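Local atomic coordinates of glycerate kinase, putative (Thermotoga maritima, PDB entry 2B8N), a protein that catalyses the ATP-dependent, magnesium-requiring phosphorylation of D-glycerate to 2-phosphoglycerate, a step in the degradation of serine by way of 3-hydroxypyruvate. Residues K28-A33 against D268-L273; A39-L44 against A68-G73; D50-V55 against T128-L133. All coordinates share one frame; numbering follows the deposited sequence.

Contact 1: K28-A33 against D268-L273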
loop_
_atom_site.group_PDB
_atom_site.type_symbol
_atom_site.label_atom_id
_atom_site.label_comp_id
_atom_site.label_asym_id
_atom_site.label_seq_id
_atom_site.Cartn_x
_atom_site.Cartn_y
_atom_site.Cartn_z
ATOM N N LYS A 28 -15.576 2.539 -6.822
ATOM C CA LYS A 28 -14.728 3.250 -7.813
ATOM C C LYS A 28 -14.405 4.695 -7.389
ATOM O O LYS A 28 -13.247 5.100 -7.377
ATOM C CB LYS A 28 -15.347 3.243 -9.226
ATOM C CG LYS A 28 -15.001 1.999 -10.078
ATOM C CD LYS A 28 -15.516 2.136 -11.545
ATOM C CE LYS A 28 -15.223 0.902 -12.442
ATOM N NZ LYS A 28 -15.605 -0.443 -11.855
ATOM N N LYS A 29 -15.429 5.458 -7.028
ATOM C CA LYS A 29 -15.253 6.829 -6.574
ATOM C C LYS A 29 -14.513 6.933 -5.235
ATOM O O LYS A 29 -13.824 7.923 -5.002
ATOM C CB LYS A 29 -16.616 7.522 -6.455
ATOM C CG LYS A 29 -17.304 7.785 -7.770
ATOM C CD LYS A 29 -16.783 9.064 -8.418
ATOM C CE LYS A 29 -17.249 9.205 -9.879
ATOM N NZ LYS A 29 -16.733 10.453 -10.541
ATOM N N SER A 30 -14.650 5.937 -4.352
ATOM C CA SER A 30 -13.953 5.992 -3.072
ATOM C C SER A 30 -12.443 5.925 -3.265
ATOM O O SER A 30 -11.705 6.656 -2.598
ATOM C CB SER A 30 -14.412 4.878 -2.150
ATOM O OG SER A 30 -15.786 5.038 -1.856
ATOM N N ILE A 31 -11.998 5.062 -4.185
ATOM C CA ILE A 31 -10.563 4.878 -4.497
ATOM C C ILE A 31 -9.904 6.110 -5.135
ATOM O O ILE A 31 -8.731 6.409 -4.849
ATOM C CB ILE A 31 -10.344 3.673 -5.434
ATOM C CG1 ILE A 31 -10.614 2.372 -4.706
ATOM C CG2 ILE A 31 -8.909 3.616 -5.960
ATOM C CD1 ILE A 31 -10.635 1.184 -5.647
ATOM N N GLU A 32 -10.650 6.794 -6.009
ATOM C CA GLU A 32 -10.244 8.088 -6.590
ATOM C C GLU A 32 -9.769 9.107 -5.566
ATOM O O GLU A 32 -8.967 9.971 -5.886
ATOM C CB GLU A 32 -11.416 8.724 -7.340
ATOM C CG GLU A 32 -11.723 8.067 -8.657
ATOM C CD GLU A 32 -12.856 8.735 -9.410
ATOM O OE1 GLU A 32 -13.309 9.840 -9.015
ATOM O OE2 GLU A 32 -13.294 8.142 -10.420
ATOM N N ALA A 33 -10.310 9.023 -4.350
ATOM C CA ALA A 33 -9.916 9.899 -3.243
ATOM C C ALA A 33 -8.458 9.728 -2.827
ATOM O O ALA A 33 -7.889 10.614 -2.182
ATOM C CB ALA A 33 -10.823 9.666 -2.051
ATOM N N ASP A 268 -13.363 6.542 4.644
ATOM C CA ASP A 268 -14.079 7.790 4.941
ATOM C C ASP A 268 -14.844 8.276 3.740
ATOM O O ASP A 268 -15.961 8.751 3.895
ATOM C CB ASP A 268 -13.145 8.927 5.430
ATOM C CG ASP A 268 -12.852 8.859 6.925
ATOM O OD1 ASP A 268 -13.515 8.088 7.641
ATOM O OD2 ASP A 268 -11.956 9.582 7.394
ATOM N N GLU A 269 -14.237 8.179 2.558
ATOM C CA GLU A 269 -14.876 8.646 1.337
ATOM C C GLU A 269 -16.056 7.749 0.983
ATOM O O GLU A 269 -17.109 8.242 0.570
ATOM C CB GLU A 269 -13.892 8.702 0.177
ATOM C CG GLU A 269 -14.440 9.404 -1.075
ATOM C CD GLU A 269 -14.562 10.906 -0.911
ATOM O OE1 GLU A 269 -14.404 11.381 0.238
ATOM O OE2 GLU A 269 -14.830 11.618 -1.918
ATOM N N ALA A 270 -15.902 6.445 1.151
ATOM C CA ALA A 270 -17.015 5.540 0.881
ATOM C C ALA A 270 -18.144 5.840 1.841
ATOM O O ALA A 270 -19.298 5.879 1.422
ATOM C CB ALA A 270 -16.601 4.127 0.997
ATOM N N LYS A 271 -17.823 6.080 3.115
ATOM C CA LYS A 271 -18.860 6.451 4.103
ATOM C C LYS A 271 -19.664 7.684 3.691
ATOM O O LYS A 271 -20.904 7.704 3.795
ATOM C CB LYS A 271 -18.277 6.726 5.492
ATOM C CG LYS A 271 -19.325 7.234 6.496
ATOM C CD LYS A 271 -18.815 7.138 7.938
ATOM C CE LYS A 271 -19.767 7.812 8.917
ATOM N NZ LYS A 271 -19.194 7.948 10.273
ATOM N N SER A 272 -18.965 8.716 3.237
ATOM C CA SER A 272 -19.649 9.930 2.876
ATOM C C SER A 272 -20.368 9.796 1.516
ATOM O O SER A 272 -21.413 10.385 1.339
ATOM C CB SER A 272 -18.705 11.122 2.925
ATOM O OG SER A 272 -18.322 11.470 1.630
ATOM N N LEU A 273 -19.829 9.016 0.577
ATOM C CA LEU A 273 -20.499 8.771 -0.706
ATOM C C LEU A 273 -21.792 7.993 -0.475
ATOM O O LEU A 273 -22.819 8.289 -1.089
ATOM C CB LEU A 273 -19.581 8.011 -1.674
ATOM C CG LEU A 273 -18.441 8.811 -2.344
ATOM C CD1 LEU A 273 -17.364 7.879 -2.902
ATOM C CD2 LEU A 273 -18.910 9.711 -3.446
HETATM O O HOH W 1 -14.622 10.551 -4.348
#

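Contact 2: A39-L44 against A68-G73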
loop_
_atom_site.group_PDB
_atom_site.type_symbol
_atom_site.label_atom_id
_atom_site.label_comp_id
_atom_site.label_asym_id
_atom_site.label_seq_id
_atom_site.Cartn_x
_atom_site.Cartn_y
_atom_site.Cartn_z
ATOM N N ALA A 39 -4.713 13.406 -4.179
ATOM C CA ALA A 39 -4.196 13.350 -2.790
ATOM C C ALA A 39 -3.228 14.482 -2.495
ATOM O O ALA A 39 -3.247 15.083 -1.400
ATOM C CB ALA A 39 -3.519 12.003 -2.512
ATOM N N VAL A 40 -2.381 14.742 -3.484
ATOM C CA VAL A 40 -1.392 15.806 -3.416
ATOM C C VAL A 40 -2.076 17.175 -3.421
ATOM O O VAL A 40 -1.860 17.995 -2.530
ATOM C CB VAL A 40 -0.397 15.697 -4.603
ATOM C CG1 VAL A 40 0.481 16.937 -4.711
ATOM C CG2 VAL A 40 0.471 14.461 -4.430
ATOM N N LYS A 41 -2.902 17.412 -4.427
ATOM C CA LYS A 41 -3.544 18.723 -4.600
ATOM C C LYS A 41 -4.433 19.128 -3.410
ATOM O O LYS A 41 -4.557 20.317 -3.106
ATOM C CB LYS A 41 -4.349 18.762 -5.916
ATOM C CG LYS A 41 -3.508 19.050 -7.167
ATOM C CD LYS A 41 -4.226 18.615 -8.439
ATOM C CE LYS A 41 -3.468 19.028 -9.726
ATOM N NZ LYS A 41 -4.190 18.617 -10.985
ATOM N N GLU A 42 -5.033 18.150 -2.734
ATOM C CA GLU A 42 -5.844 18.427 -1.538
ATOM C C GLU A 42 -5.017 18.686 -0.272
ATOM O O GLU A 42 -5.578 19.130 0.720
ATOM C CB GLU A 42 -6.846 17.300 -1.290
ATOM C CG GLU A 42 -7.918 17.250 -2.354
ATOM C CD GLU A 42 -9.002 16.226 -2.085
ATOM O OE1 GLU A 42 -8.862 15.421 -1.129
ATOM O OE2 GLU A 42 -9.997 16.230 -2.846
ATOM N N THR A 43 -3.705 18.424 -0.319
ATOM C CA THR A 43 -2.799 18.656 0.814
ATOM C C THR A 43 -1.726 19.743 0.590
ATOM O O THR A 43 -1.602 20.688 1.391
ATOM C CB THR A 43 -2.051 17.368 1.160
ATOM O OG1 THR A 43 -2.989 16.317 1.427
ATOM C CG2 THR A 43 -1.156 17.584 2.377
ATOM N N LEU A 44 -0.952 19.597 -0.485
ATOM C CA LEU A 44 0.258 20.407 -0.713
ATOM C C LEU A 44 0.031 21.930 -0.656
ATOM O O LEU A 44 0.842 22.650 -0.077
ATOM C CB LEU A 44 0.893 20.023 -2.060
ATOM C CG LEU A 44 2.166 20.734 -2.494
ATOM C CD1 LEU A 44 3.181 20.752 -1.368
ATOM C CD2 LEU A 44 2.742 20.048 -3.721
ATOM N N ALA A 68 2.485 17.798 -7.953
ATOM C CA ALA A 68 3.248 18.791 -7.191
ATOM C C ALA A 68 3.774 19.921 -8.074
ATOM O O ALA A 68 3.784 21.082 -7.677
ATOM C CB ALA A 68 4.408 18.115 -6.501
ATOM N N TYR A 69 4.232 19.567 -9.265
ATOM C CA TYR A 69 4.694 20.557 -10.215
ATOM C C TYR A 69 3.581 21.548 -10.527
ATOM O O TYR A 69 3.787 22.774 -10.530
ATOM C CB TYR A 69 5.149 19.866 -11.494
ATOM C CG TYR A 69 5.663 20.810 -12.526
ATOM C CD1 TYR A 69 6.713 21.668 -12.240
ATOM C CD2 TYR A 69 5.101 20.853 -13.790
ATOM C CE1 TYR A 69 7.192 22.545 -13.197
ATOM C CE2 TYR A 69 5.569 21.708 -14.743
ATOM C CZ TYR A 69 6.605 22.550 -14.443
ATOM O OH TYR A 69 7.066 23.397 -15.407
ATOM N N GLU A 70 2.392 20.999 -10.769
ATOM C CA GLU A 70 1.216 21.810 -11.095
ATOM C C GLU A 70 0.803 22.712 -9.933
ATOM O O GLU A 70 0.359 23.829 -10.163
ATOM C CB GLU A 70 0.043 20.930 -11.537
ATOM C CG GLU A 70 0.275 20.253 -12.887
ATOM C CD GLU A 70 -0.814 19.275 -13.282
ATOM O OE1 GLU A 70 -1.825 19.165 -12.552
ATOM O OE2 GLU A 70 -0.642 18.612 -14.331
ATOM N N VAL A 71 0.935 22.231 -8.697
ATOM C CA VAL A 71 0.728 23.097 -7.539
ATOM C C VAL A 71 1.825 24.198 -7.415
ATOM O O VAL A 71 1.499 25.355 -7.205
ATOM C CB VAL A 71 0.637 22.298 -6.201
ATOM C CG1 VAL A 71 0.624 23.263 -5.002
ATOM C CG2 VAL A 71 -0.603 21.375 -6.183
ATOM N N LEU A 72 3.107 23.839 -7.543
ATOM C CA LEU A 72 4.199 24.748 -7.172
ATOM C C LEU A 72 4.892 25.465 -8.321
ATOM O O LEU A 72 5.318 26.589 -8.145
ATOM C CB LEU A 72 5.253 24.003 -6.373
ATOM C CG LEU A 72 4.798 23.536 -4.988
ATOM C CD1 LEU A 72 5.881 22.631 -4.489
ATOM C CD2 LEU A 72 4.525 24.670 -4.013
ATOM N N GLY A 73 5.054 24.810 -9.466
ATOM C CA GLY A 73 5.768 25.402 -10.602
ATOM C C GLY A 73 7.239 25.686 -10.328
ATOM O O GLY A 73 7.934 24.862 -9.755
#

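Contact 3: D50-V55 against T128-L133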
loop_
_atom_site.group_PDB
_atom_site.type_symbol
_atom_site.label_atom_id
_atom_site.label_comp_id
_atom_site.label_asym_id
_atom_site.label_seq_id
_atom_site.Cartn_x
_atom_site.Cartn_y
_atom_site.Cartn_z
ATOM N N ASP A 50 8.267 26.584 -0.287
ATOM C CA ASP A 50 9.131 27.438 -1.089
ATOM C C ASP A 50 10.534 26.855 -1.179
ATOM O O ASP A 50 10.940 26.063 -0.298
ATOM C CB ASP A 50 9.208 28.816 -0.438
ATOM C CG ASP A 50 7.944 29.616 -0.623
ATOM O OD1 ASP A 50 7.560 29.839 -1.797
ATOM O OD2 ASP A 50 7.338 30.041 0.391
ATOM N N ARG A 51 11.276 27.253 -2.219
ATOM C CA ARG A 51 12.675 26.824 -2.391
ATOM C C ARG A 51 12.796 25.296 -2.366
ATOM O O ARG A 51 13.597 24.757 -1.602
ATOM C CB ARG A 51 13.542 27.388 -1.261
ATOM C CG ARG A 51 13.591 28.875 -1.159
ATOM C CD ARG A 51 14.543 29.282 -0.061
ATOM N NE ARG A 51 15.493 30.255 -0.579
ATOM C CZ ARG A 51 16.782 30.032 -0.848
ATOM N NH1 ARG A 51 17.338 28.851 -0.642
ATOM N NH2 ARG A 51 17.517 31.023 -1.335
ATOM N N VAL A 52 11.996 24.630 -3.205
ATOM C CA VAL A 52 11.736 23.194 -3.109
ATOM C C VAL A 52 12.652 22.391 -4.053
ATOM O O VAL A 52 12.830 22.746 -5.222
ATOM C CB VAL A 52 10.187 22.876 -3.388
ATOM C CG1 VAL A 52 9.887 21.400 -3.341
ATOM C CG2 VAL A 52 9.262 23.629 -2.410
ATOM N N ILE A 53 13.272 21.349 -3.502
ATOM C CA ILE A 53 13.866 20.276 -4.273
ATOM C C ILE A 53 12.912 19.102 -4.101
ATOM O O ILE A 53 12.671 18.652 -3.000
ATOM C CB ILE A 53 15.291 19.909 -3.786
ATOM C CG1 ILE A 53 16.292 21.026 -4.149
ATOM C CG2 ILE A 53 15.756 18.584 -4.418
ATOM C CD1 ILE A 53 16.109 22.319 -3.407
ATOM N N LEU A 54 12.369 18.622 -5.207
ATOM C CA LEU A 54 11.351 17.574 -5.189
ATOM C C LEU A 54 12.037 16.233 -5.452
ATOM O O LEU A 54 12.773 16.082 -6.451
ATOM C CB LEU A 54 10.262 17.876 -6.233
ATOM C CG LEU A 54 9.147 16.869 -6.557
ATOM C CD1 LEU A 54 7.972 17.584 -7.276
ATOM C CD2 LEU A 54 9.661 15.672 -7.391
ATOM N N VAL A 55 11.823 15.296 -4.521
ATOM C CA VAL A 55 12.281 13.921 -4.639
ATOM C C VAL A 55 11.072 12.984 -4.481
ATOM O O VAL A 55 10.421 12.942 -3.413
ATOM C CB VAL A 55 13.353 13.594 -3.583
ATOM C CG1 VAL A 55 13.772 12.116 -3.675
ATOM C CG2 VAL A 55 14.580 14.496 -3.762
ATOM N N THR A 128 13.942 23.409 1.300
ATOM C CA THR A 128 13.001 22.363 1.686
ATOM C C THR A 128 13.003 21.236 0.635
ATOM O O THR A 128 12.921 21.498 -0.574
ATOM C CB THR A 128 11.568 22.960 1.853
ATOM O OG1 THR A 128 11.554 23.892 2.946
ATOM C CG2 THR A 128 10.519 21.885 2.120
ATOM N N VAL A 129 13.140 19.988 1.106
ATOM C CA VAL A 129 12.964 18.819 0.255
ATOM C C VAL A 129 11.510 18.350 0.381
ATOM O O VAL A 129 10.995 18.127 1.503
ATOM C CB VAL A 129 13.963 17.688 0.569
ATOM C CG1 VAL A 129 13.624 16.476 -0.227
ATOM C CG2 VAL A 129 15.387 18.139 0.227
ATOM N N LEU A 130 10.844 18.271 -0.772
ATOM C CA LEU A 130 9.490 17.760 -0.863
ATOM C C LEU A 130 9.576 16.278 -1.216
ATOM O O LEU A 130 9.822 15.923 -2.373
ATOM C CB LEU A 130 8.710 18.558 -1.924
ATOM C CG LEU A 130 7.344 17.967 -2.293
ATOM C CD1 LEU A 130 6.463 17.805 -1.027
ATOM C CD2 LEU A 130 6.641 18.789 -3.408
ATOM N N PHE A 131 9.405 15.427 -0.203
ATOM C CA PHE A 131 9.629 13.993 -0.342
ATOM C C PHE A 131 8.319 13.277 -0.609
ATOM O O PHE A 131 7.522 13.074 0.295
ATOM C CB PHE A 131 10.316 13.474 0.917
ATOM C CG PHE A 131 10.871 12.074 0.791
ATOM C CD1 PHE A 131 11.473 11.634 -0.382
ATOM C CD2 PHE A 131 10.813 11.208 1.869
ATOM C CE1 PHE A 131 11.988 10.339 -0.483
ATOM C CE2 PHE A 131 11.329 9.917 1.781
ATOM C CZ PHE A 131 11.912 9.482 0.602
ATOM N N LEU A 132 8.099 12.915 -1.870
ATOM C CA LEU A 132 6.836 12.282 -2.316
ATOM C C LEU A 132 7.018 10.770 -2.344
ATOM O O LEU A 132 7.750 10.226 -3.210
ATOM C CB LEU A 132 6.438 12.800 -3.711
ATOM C CG LEU A 132 6.271 14.315 -3.836
ATOM C CD1 LEU A 132 6.200 14.747 -5.292
ATOM C CD2 LEU A 132 5.060 14.794 -3.080
ATOM N N LEU A 133 6.386 10.091 -1.392
ATOM C CA LEU A 133 6.680 8.679 -1.171
ATOM C C LEU A 133 5.460 7.782 -1.341
ATOM O O LEU A 133 4.381 8.079 -0.826
ATOM C CB LEU A 133 7.299 8.507 0.219
ATOM C CG LEU A 133 7.902 7.162 0.632
ATOM C CD1 LEU A 133 9.031 6.684 -0.276
ATOM C CD2 LEU A 133 8.384 7.274 2.071
HETATM O O HOH W 2 12.174 26.503 2.021
#

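Contact 1: K28-A33 against D268-L273
The carboxylate of Glu-269 has the methyl of Ala-33 over one of its faces, CB of Ala-33 lying 4.1 Å from CD of Glu-269, while OE2 accepts a hydrogen bond from a water. This is helix-on-helix packing: residues 28-32 of helix 17-32 cross residues 268-273 of helix 263-276 at 134°, their axes 8.4 Å apart at closest, and Ser-30 and Ala-270 have the nearest CA atoms. The same water donates to Lys-29 O and so links segments 28-33 and 268-273, between which there is no direct hydrogen bond. Arg-38 gives Glu-269 OE2 a salt bridge as well, so this oxygen has two partners. The Glu-269 chain, CG anti to the backbone N (chi1 -170°), turns at chi2 and lays its CG 3.8 Å from Ala-33 CB. Ser-30 OG, beside its own backbone N, is hydrogen-bonded back to Ile-26 O; its closeness to Ala-270 is therefore contact with CA and CB rather than a bond. On the far side of helix 263-276, Lys-271 pairs with Glu-282 in the mixed sheet. Lys-29 bends its amine away toward Glu-32 in a long salt bridge, and what it offers Leu-273 is CB, 3.6 Å from CD1.

Contact 2: A39-L44 against A68-G73
One salt bridge crosses the gap between the end of helix 36-41 and the last turns of helix 61-72. Lys-41, with CG anti to its carbonyl carbon and the chain extended beyond it, carries NZ to 2.9 Å from Glu-70 OE1, met nearly along its C-O axis. The two chains cross obliquely, tip to tip. Each charge has a second partner: Asp-37 for the amine of Lys-41, and Lys-66 for OE2 of Glu-70, so that acids and amines form a short row of alternating charges, with Glu-70 exposed to solvent. An alanine at Lys-41 would probably break this row, losing both salt bridges of the amine and the aliphatic cover over Val-71.

That cover is the first of the apolar contacts: Lys-41 CG passes Val-71 CG2 at 3.8 Å, the two side chains running in opposite directions. Leu-44 fills the middle. With CG anti to the backbone N (chi1 -180°), its CG meets Val-71 CG1 at 3.9 Å, while CD2 rests on Ala-68 CA at 3.7 Å and also reaches Leu-72 CD1 at 4.1 Å. Val-40 adds CG1, which comes to 3.9 Å from Ala-68 N.

Hydrogen bonds within segment 39-44 shape the turn that carries Leu-44. Val-40 O accepts from both Thr-43 N and Leu-44 N, and the side chain of Thr-43 donates through OG1 to Ala-39 O, nearly along the C=O axis (172°).

Helix 61-72 is the connection of a beta-alpha-beta crossover between strands 52-57 and 76-84. Its Ala-68 and Leu-72 face the sheet, touching strands 52-57 and 128-133, and Leu-44 reaches Leu-130 of the latter. Ala-39 and Val-40 of helix 36-41, and Thr-43 further along, touch Ile-260 of strand 255-261, at one edge of the parallel sheet.

Contact 3: D50-V55 against T128-L133
Thr-128 opens the pairing: its N donates to Arg-51 O at 3.2 Å, from above the carbonyl plane, and its O accepts from Ile-53 N at 3.0 Å, nearly along the C=O axis. Its OG1 donates a hydrogen bond to a water that in turn donates to Asp-50 O, extending the link one residue further. Val-129 brings CG1 to 4.2 Å from Val-55 CG2, and its CA makes a CA-H...O contact with Ile-53 O. Leu-130 follows with N donating to Ile-53 O at 2.9 Å and O accepting from Val-55 N at 3.0 Å, while its CB packs obliquely against Val-52 CG1. Phe-131, CG anti to the backbone N, sets CD1 at 4.0 Å from Val-55 CG1; its ring also meets that of Phe-185. Leu-132 N closes the ladder on Val-55 O at 2.8 Å, in the carbonyl plane, and its CD1 reaches Leu-54 CG at 3.8 Å. The five bonds form a regular parallel ladder inside a six-stranded sheet. Strands 76-84 and 193-199 flank the pair, and helix 61-72 covers the face carrying Leu-54, Leu-130 and Leu-132.

In the fold
From the N terminus, helix 17-32 opens contact 1, helix 36-41 opens contact 2 and strand 52-57 opens contact 3. The chain closes contact 2 first, when helix 61-72 returns beside helix 36-41, and contact 3 later at strand 128-133; these two loops cross. Both nest inside the loop that contact 1 closes at helix 263-276. Contacts 2 and 3 touch, chiefly through Ala-68 CB, 3.7 Å from Leu-54 CD1, so the helical layer is fixed to the parallel sheet. Contact 1 touches neither, its nearest atoms about 5 Å from contact 2 and its centre about 28 Å from that of contact 3, and joins the N-terminal helix to the connection from the parallel to the mixed sheet.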